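Local coordinates for ribonuclease (Nicotiana glutinosa, PDB 1IYB), which probably cleaves RNA as a plant ribonuclease of the T2 family and binds guanosine-5'-monophosphate in a guanine-binding site, at residues K35-P47 and Y114-L128. Residues are numbered along the deposited sequence; the frame is centred on the assembly and turned at random.
Sequences KPASDFGIHGLWP and YFKKALDLKNQINLL. With 5GP (guanosine-5'-monophosphate), chain C.
Y114 and L45 meet where a helix packs across an outer strand of the antiparallel sheet in the alpha+beta fold of T2 ribonucleases, and show how one strand can serve the hydrophobic core on one side and the nucleotide pocket on the other. The phenol OH of Y114 donates to L45 O at 2.7 Å; the oxygen lies in plane at the ring edge, while the hydroxyl sits 24° out of the carbonyl plane. The side chains slide past each other in opposite directions, bringing L45 CB to 3.7 Å from Y114 CE1. L45 carries its CG away from its own backbone N (chi1 -174°), which sends CD1 to L121 CD1 and CD2 to K117 CG. Without the hydroxyl of Y114, as with a phenylalanine in its place, L45 O would probably be left without this donor. Farther along, I42 CD1 packs against A118 and the CD2 methyl of L119, and its CG1 lies 3.8 Å from K122 CD. The lysine chain, bent at chi2 and chi4, then brings NZ to a weak hydrogen bond with F40 O. Beyond the helix end, L127 CB sits over one face of the F40 ring, 3.9 Å from its centroid, a CH-pi contact. On the strand's other side, H43 and W46 line the nucleotide pocket; H43 and G44 both face V14 in a classic beta bulge. H43 ND1 is hydrogen-bonded to Q176 OE1 and W46 NE1 to E97 OE2, and W46 CZ2 lies over the imidazole opposite the nucleotide's N2. Back at the loop, one water accepts from both F40 N, at 2.9 Å, and L128 N, at 3.1 Å.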
loop_
_atom_site.group_PDB
_atom_site.type_symbol
_atom_site.label_atom_id
_atom_site.label_comp_id
_atom_site.label_asym_id
_atom_site.label_seq_id
_atom_site.Cartn_x
_atom_site.Cartn_y
_atom_site.Cartn_z
ATOM N N LYS A 35 -22.640 -11.964 17.559
ATOM C CA LYS A 35 -21.311 -12.519 17.787
ATOM C C LYS A 35 -21.011 -13.668 16.833
ATOM O O LYS A 35 -21.757 -14.644 16.772
ATOM C CB LYS A 35 -21.197 -13.027 19.226
ATOM C CG LYS A 35 -19.815 -13.546 19.589
ATOM C CD LYS A 35 -19.829 -14.234 20.948
ATOM C CE LYS A 35 -18.434 -14.694 21.345
ATOM N NZ LYS A 35 -18.462 -15.522 22.585
ATOM N N PRO A 36 -19.914 -13.565 16.069
ATOM C CA PRO A 36 -19.564 -14.640 15.134
ATOM C C PRO A 36 -19.223 -15.916 15.901
ATOM O O PRO A 36 -18.942 -15.868 17.101
ATOM C CB PRO A 36 -18.338 -14.086 14.410
ATOM C CG PRO A 36 -18.528 -12.595 14.490
ATOM C CD PRO A 36 -19.019 -12.408 15.900
ATOM N N ALA A 37 -19.252 -17.048 15.208
ATOM C CA ALA A 37 -18.909 -18.320 15.830
ATOM C C ALA A 37 -17.457 -18.235 16.290
ATOM O O ALA A 37 -16.655 -17.521 15.687
ATOM C CB ALA A 37 -19.073 -19.450 14.830
ATOM N N SER A 38 -17.121 -18.958 17.355
ATOM C CA SER A 38 -15.757 -18.949 17.872
ATOM C C SER A 38 -14.831 -19.819 17.031
ATOM O O SER A 38 -14.315 -20.836 17.498
ATOM C CB SER A 38 -15.733 -19.423 19.329
ATOM O OG SER A 38 -16.386 -18.490 20.172
ATOM N N ASP A 39 -14.630 -19.405 15.786
ATOM C CA ASP A 39 -13.759 -20.114 14.856
ATOM C C ASP A 39 -12.934 -19.058 14.140
ATOM O O ASP A 39 -13.237 -17.864 14.219
ATOM C CB ASP A 39 -14.573 -20.869 13.800
ATOM C CG ASP A 39 -15.722 -21.656 14.391
ATOM O OD1 ASP A 39 -15.496 -22.419 15.352
ATOM O OD2 ASP A 39 -16.854 -21.513 13.881
ATOM N N PHE A 40 -11.878 -19.483 13.456
ATOM C CA PHE A 40 -11.097 -18.519 12.702
ATOM C C PHE A 40 -12.004 -18.036 11.573
ATOM O O PHE A 40 -12.893 -18.764 11.125
ATOM C CB PHE A 40 -9.850 -19.165 12.087
ATOM C CG PHE A 40 -8.724 -19.369 13.060
ATOM C CD1 PHE A 40 -8.738 -20.436 13.954
ATOM C CD2 PHE A 40 -7.646 -18.490 13.082
ATOM C CE1 PHE A 40 -7.691 -20.628 14.858
ATOM C CE2 PHE A 40 -6.591 -18.673 13.985
ATOM C CZ PHE A 40 -6.617 -19.742 14.872
ATOM N N GLY A 41 -11.788 -16.803 11.131
ATOM C CA GLY A 41 -12.568 -16.264 10.031
ATOM C C GLY A 41 -11.614 -15.895 8.911
ATOM O O GLY A 41 -10.430 -15.669 9.154
ATOM N N ILE A 42 -12.114 -15.849 7.682
ATOM C CA ILE A 42 -11.276 -15.489 6.543
ATOM C C ILE A 42 -10.901 -14.010 6.602
ATOM O O ILE A 42 -11.730 -13.168 6.936
ATOM C CB ILE A 42 -12.025 -15.704 5.203
ATOM C CG1 ILE A 42 -12.380 -17.182 5.023
ATOM C CG2 ILE A 42 -11.168 -15.202 4.039
ATOM C CD1 ILE A 42 -13.350 -17.436 3.886
ATOM N N HIS A 43 -9.642 -13.693 6.319
ATOM C CA HIS A 43 -9.250 -12.295 6.243
ATOM C C HIS A 43 -9.223 -12.052 4.733
ATOM O O HIS A 43 -9.911 -11.164 4.231
ATOM C CB HIS A 43 -7.871 -12.029 6.857
ATOM C CG HIS A 43 -7.489 -10.580 6.846
ATOM N ND1 HIS A 43 -6.484 -10.065 7.638
ATOM C CD2 HIS A 43 -7.971 -9.537 6.127
ATOM C CE1 HIS A 43 -6.365 -8.768 7.407
ATOM N NE2 HIS A 43 -7.256 -8.424 6.494
ATOM N N GLY A 44 -8.456 -12.869 4.012
ATOM C CA GLY A 44 -8.402 -12.737 2.565
ATOM C C GLY A 44 -7.453 -13.691 1.861
ATOM O O GLY A 44 -6.733 -14.459 2.505
ATOM N N LEU A 45 -7.483 -13.646 0.529
ATOM C CA LEU A 45 -6.624 -14.457 -0.343
ATOM C C LEU A 45 -5.745 -13.394 -1.003
ATOM O O LEU A 45 -6.208 -12.615 -1.845
ATOM C CB LEU A 45 -7.466 -15.205 -1.383
ATOM C CG LEU A 45 -6.750 -16.213 -2.291
ATOM C CD1 LEU A 45 -6.026 -17.265 -1.458
ATOM C CD2 LEU A 45 -7.775 -16.878 -3.204
ATOM N N TRP A 46 -4.476 -13.371 -0.617
ATOM C CA TRP A 46 -3.557 -12.335 -1.072
ATOM C C TRP A 46 -2.442 -12.664 -2.049
ATOM O O TRP A 46 -1.519 -13.409 -1.718
ATOM C CB TRP A 46 -2.878 -11.694 0.139
ATOM C CG TRP A 46 -3.776 -11.203 1.235
ATOM C CD1 TRP A 46 -5.119 -10.964 1.163
ATOM C CD2 TRP A 46 -3.373 -10.828 2.560
ATOM N NE1 TRP A 46 -5.574 -10.461 2.358
ATOM C CE2 TRP A 46 -4.525 -10.368 3.233
ATOM C CE3 TRP A 46 -2.147 -10.836 3.242
ATOM C CZ2 TRP A 46 -4.489 -9.919 4.558
ATOM C CZ3 TRP A 46 -2.111 -10.392 4.555
ATOM C CH2 TRP A 46 -3.277 -9.938 5.200
ATOM N N PRO A 47 -2.501 -12.102 -3.267
ATOM C CA PRO A 47 -1.421 -12.381 -4.220
ATOM C C PRO A 47 -0.127 -11.806 -3.620
ATOM O O PRO A 47 -0.136 -10.708 -3.055
ATOM C CB PRO A 47 -1.866 -11.624 -5.465
ATOM C CG PRO A 47 -3.361 -11.753 -5.406
ATOM C CD PRO A 47 -3.659 -11.484 -3.943
ATOM N N TYR A 114 -12.922 -15.991 -7.109
ATOM C CA TYR A 114 -12.059 -15.536 -6.023
ATOM C C TYR A 114 -12.687 -15.853 -4.667
ATOM O O TYR A 114 -12.066 -16.493 -3.816
ATOM C CB TYR A 114 -11.827 -14.024 -6.139
ATOM C CG TYR A 114 -11.007 -13.426 -5.014
ATOM C CD1 TYR A 114 -9.617 -13.549 -4.994
ATOM C CD2 TYR A 114 -11.625 -12.748 -3.961
ATOM C CE1 TYR A 114 -8.860 -13.009 -3.948
ATOM C CE2 TYR A 114 -10.881 -12.209 -2.913
ATOM C CZ TYR A 114 -9.501 -12.343 -2.913
ATOM O OH TYR A 114 -8.773 -11.814 -1.870
ATOM N N PHE A 115 -13.916 -15.391 -4.459
ATOM C CA PHE A 115 -14.593 -15.643 -3.198
ATOM C C PHE A 115 -14.871 -17.125 -2.989
ATOM O O PHE A 115 -14.775 -17.619 -1.867
ATOM C CB PHE A 115 -15.876 -14.813 -3.108
ATOM C CG PHE A 115 -15.616 -13.353 -2.866
ATOM C CD1 PHE A 115 -15.524 -12.454 -3.927
ATOM C CD2 PHE A 115 -15.383 -12.891 -1.576
ATOM C CE1 PHE A 115 -15.200 -11.110 -3.700
ATOM C CE2 PHE A 115 -15.058 -11.556 -1.338
ATOM C CZ PHE A 115 -14.966 -10.665 -2.403
ATOM N N LYS A 116 -15.202 -17.839 -4.062
ATOM C CA LYS A 116 -15.456 -19.272 -3.940
ATOM C C LYS A 116 -14.182 -20.007 -3.512
ATOM O O LYS A 116 -14.226 -20.894 -2.658
ATOM C CB LYS A 116 -15.965 -19.849 -5.267
ATOM C CG LYS A 116 -16.004 -21.375 -5.310
ATOM C CD LYS A 116 -16.474 -21.883 -6.666
ATOM C CE LYS A 116 -16.074 -23.340 -6.888
ATOM N NZ LYS A 116 -16.537 -24.232 -5.791
ATOM N N LYS A 117 -13.046 -19.646 -4.101
ATOM C CA LYS A 117 -11.796 -20.301 -3.743
ATOM C C LYS A 117 -11.484 -20.063 -2.266
ATOM O O LYS A 117 -11.068 -20.980 -1.557
ATOM C CB LYS A 117 -10.642 -19.782 -4.608
ATOM C CG LYS A 117 -9.302 -20.439 -4.299
ATOM C CD LYS A 117 -9.306 -21.922 -4.633
ATOM C CE LYS A 117 -7.983 -22.570 -4.253
ATOM N NZ LYS A 117 -7.902 -23.986 -4.723
ATOM N N ALA A 118 -11.682 -18.833 -1.804
ATOM C CA ALA A 118 -11.418 -18.511 -0.407
ATOM C C ALA A 118 -12.306 -19.357 0.506
ATOM O O ALA A 118 -11.854 -19.861 1.535
ATOM C CB ALA A 118 -11.666 -17.028 -0.155
ATOM N N LEU A 119 -13.573 -19.499 0.128
ATOM C CA LEU A 119 -14.515 -20.287 0.915
ATOM C C LEU A 119 -14.137 -21.762 0.921
ATOM O O LEU A 119 -14.247 -22.432 1.951
ATOM C CB LEU A 119 -15.933 -20.119 0.365
ATOM C CG LEU A 119 -16.586 -18.764 0.633
ATOM C CD1 LEU A 119 -17.903 -18.673 -0.122
ATOM C CD2 LEU A 119 -16.819 -18.593 2.129
ATOM N N ASP A 120 -13.694 -22.269 -0.226
ATOM C CA ASP A 120 -13.305 -23.672 -0.321
ATOM C C ASP A 120 -12.049 -23.940 0.505
ATOM O O ASP A 120 -11.944 -24.978 1.165
ATOM C CB ASP A 120 -13.105 -24.068 -1.790
ATOM C CG ASP A 120 -14.429 -24.204 -2.545
ATOM O OD1 ASP A 120 -14.403 -24.391 -3.782
ATOM O OD2 ASP A 120 -15.502 -24.133 -1.904
ATOM N N LEU A 121 -11.098 -23.007 0.478
ATOM C CA LEU A 121 -9.872 -23.149 1.258
ATOM C C LEU A 121 -10.210 -23.129 2.753
ATOM O O LEU A 121 -9.615 -23.856 3.547
ATOM C CB LEU A 121 -8.899 -22.008 0.930
ATOM C CG LEU A 121 -8.145 -22.142 -0.397
ATOM C CD1 LEU A 121 -7.537 -20.802 -0.784
ATOM C CD2 LEU A 121 -7.070 -23.219 -0.261
ATOM N N LYS A 122 -11.184 -22.301 3.121
ATOM C CA LYS A 122 -11.611 -22.176 4.510
ATOM C C LYS A 122 -12.152 -23.510 5.025
ATOM O O LYS A 122 -11.823 -23.942 6.130
ATOM C CB LYS A 122 -12.682 -21.082 4.614
ATOM C CG LYS A 122 -13.275 -20.846 6.001
ATOM C CD LYS A 122 -12.231 -20.379 6.993
ATOM C CE LYS A 122 -12.880 -19.731 8.214
ATOM N NZ LYS A 122 -13.851 -20.627 8.904
ATOM N N ASN A 123 -12.980 -24.160 4.217
ATOM C CA ASN A 123 -13.554 -25.446 4.596
ATOM C C ASN A 123 -12.479 -26.530 4.608
ATOM O O ASN A 123 -12.541 -27.466 5.401
ATOM C CB ASN A 123 -14.671 -25.821 3.623
ATOM C CG ASN A 123 -15.304 -27.163 3.944
ATOM O OD1 ASN A 123 -15.923 -27.337 4.995
ATOM N ND2 ASN A 123 -15.152 -28.119 3.036
ATOM N N GLN A 124 -11.497 -26.389 3.723
ATOM C CA GLN A 124 -10.389 -27.335 3.600
ATOM C C GLN A 124 -9.420 -27.241 4.777
ATOM O O GLN A 124 -8.841 -28.241 5.206
ATOM C CB GLN A 124 -9.624 -27.047 2.303
ATOM C CG GLN A 124 -8.435 -27.962 2.021
ATOM C CD GLN A 124 -7.496 -27.392 0.963
ATOM O OE1 GLN A 124 -7.928 -26.730 0.017
ATOM N NE2 GLN A 124 -6.203 -27.661 1.116
ATOM N N ILE A 125 -9.260 -26.031 5.301
ATOM C CA ILE A 125 -8.332 -25.780 6.396
ATOM C C ILE A 125 -9.031 -25.233 7.638
ATOM O O ILE A 125 -9.044 -24.021 7.871
ATOM C CB ILE A 125 -7.251 -24.783 5.936
ATOM C CG1 ILE A 125 -6.635 -25.277 4.624
ATOM C CG2 ILE A 125 -6.183 -24.627 7.008
ATOM C CD1 ILE A 125 -5.726 -24.282 3.957
ATOM N N ASN A 126 -9.616 -26.130 8.428
ATOM C CA ASN A 126 -10.310 -25.738 9.654
ATOM C C ASN A 126 -9.262 -25.669 10.756
ATOM O O ASN A 126 -8.937 -26.677 11.389
ATOM C CB ASN A 126 -11.373 -26.773 10.018
ATOM C CG ASN A 126 -12.298 -26.294 11.122
ATOM O OD1 ASN A 126 -11.861 -25.664 12.082
ATOM N ND2 ASN A 126 -13.585 -26.604 10.994
ATOM N N LEU A 127 -8.736 -24.473 10.980
ATOM C CA LEU A 127 -7.691 -24.263 11.970
ATOM C C LEU A 127 -8.092 -24.555 13.408
ATOM O O LEU A 127 -7.306 -25.120 14.164
ATOM C CB LEU A 127 -7.163 -22.837 11.857
ATOM C CG LEU A 127 -6.494 -22.541 10.515
ATOM C CD1 LEU A 127 -6.243 -21.047 10.389
ATOM C CD2 LEU A 127 -5.194 -23.327 10.405
ATOM N N LEU A 128 -9.304 -24.175 13.795
ATOM C CA LEU A 128 -9.740 -24.431 15.160
ATOM C C LEU A 128 -9.742 -25.930 15.432
ATOM O O LEU A 128 -9.235 -26.380 16.458
ATOM C CB LEU A 128 -11.139 -23.864 15.405
ATOM C CG LEU A 128 -11.681 -24.090 16.823
ATOM C CD1 LEU A 128 -10.852 -23.300 17.819
ATOM C CD2 LEU A 128 -13.141 -23.670 16.892
HETATM P P 5GP C . -5.481 -6.104 4.166
HETATM O O1P 5GP C . -4.417 -5.563 3.317
HETATM O O2P 5GP C . -6.326 -7.135 3.444
HETATM O O3P 5GP C . -4.880 -6.697 5.488
HETATM O "O5'" 5GP C . -6.520 -4.955 4.699
HETATM C "C5'" 5GP C . -7.557 -5.256 5.705
HETATM C "C4'" 5GP C . -8.449 -4.051 6.087
HETATM O "O4'" 5GP C . -9.856 -4.561 6.110
HETATM C "C3'" 5GP C . -8.300 -3.404 7.462
HETATM O "O3'" 5GP C . -7.290 -2.409 7.522
HETATM C "C2'" 5GP C . -9.679 -2.807 7.761
HETATM O "O2'" 5GP C . -9.823 -1.472 7.230
HETATM C "C1'" 5GP C . -10.622 -3.804 7.106
HETATM N N9 5GP C . -11.446 -4.713 7.964
HETATM C C8 5GP C . -12.814 -4.779 8.114
HETATM N N7 5GP C . -13.254 -5.763 8.869
HETATM C C5 5GP C . -12.055 -6.399 9.250
HETATM C C6 5GP C . -11.880 -7.553 10.084
HETATM O O6 5GP C . -12.741 -8.225 10.640
HETATM N N1 5GP C . -10.498 -7.888 10.230
HETATM C C2 5GP C . -9.457 -7.179 9.633
HETATM N N2 5GP C . -8.230 -7.670 9.907
HETATM N N3 5GP C . -9.618 -6.097 8.849
HETATM C C4 5GP C . -10.947 -5.764 8.703
HETATM O O HOH W 1 -11.422 -22.208 12.744
#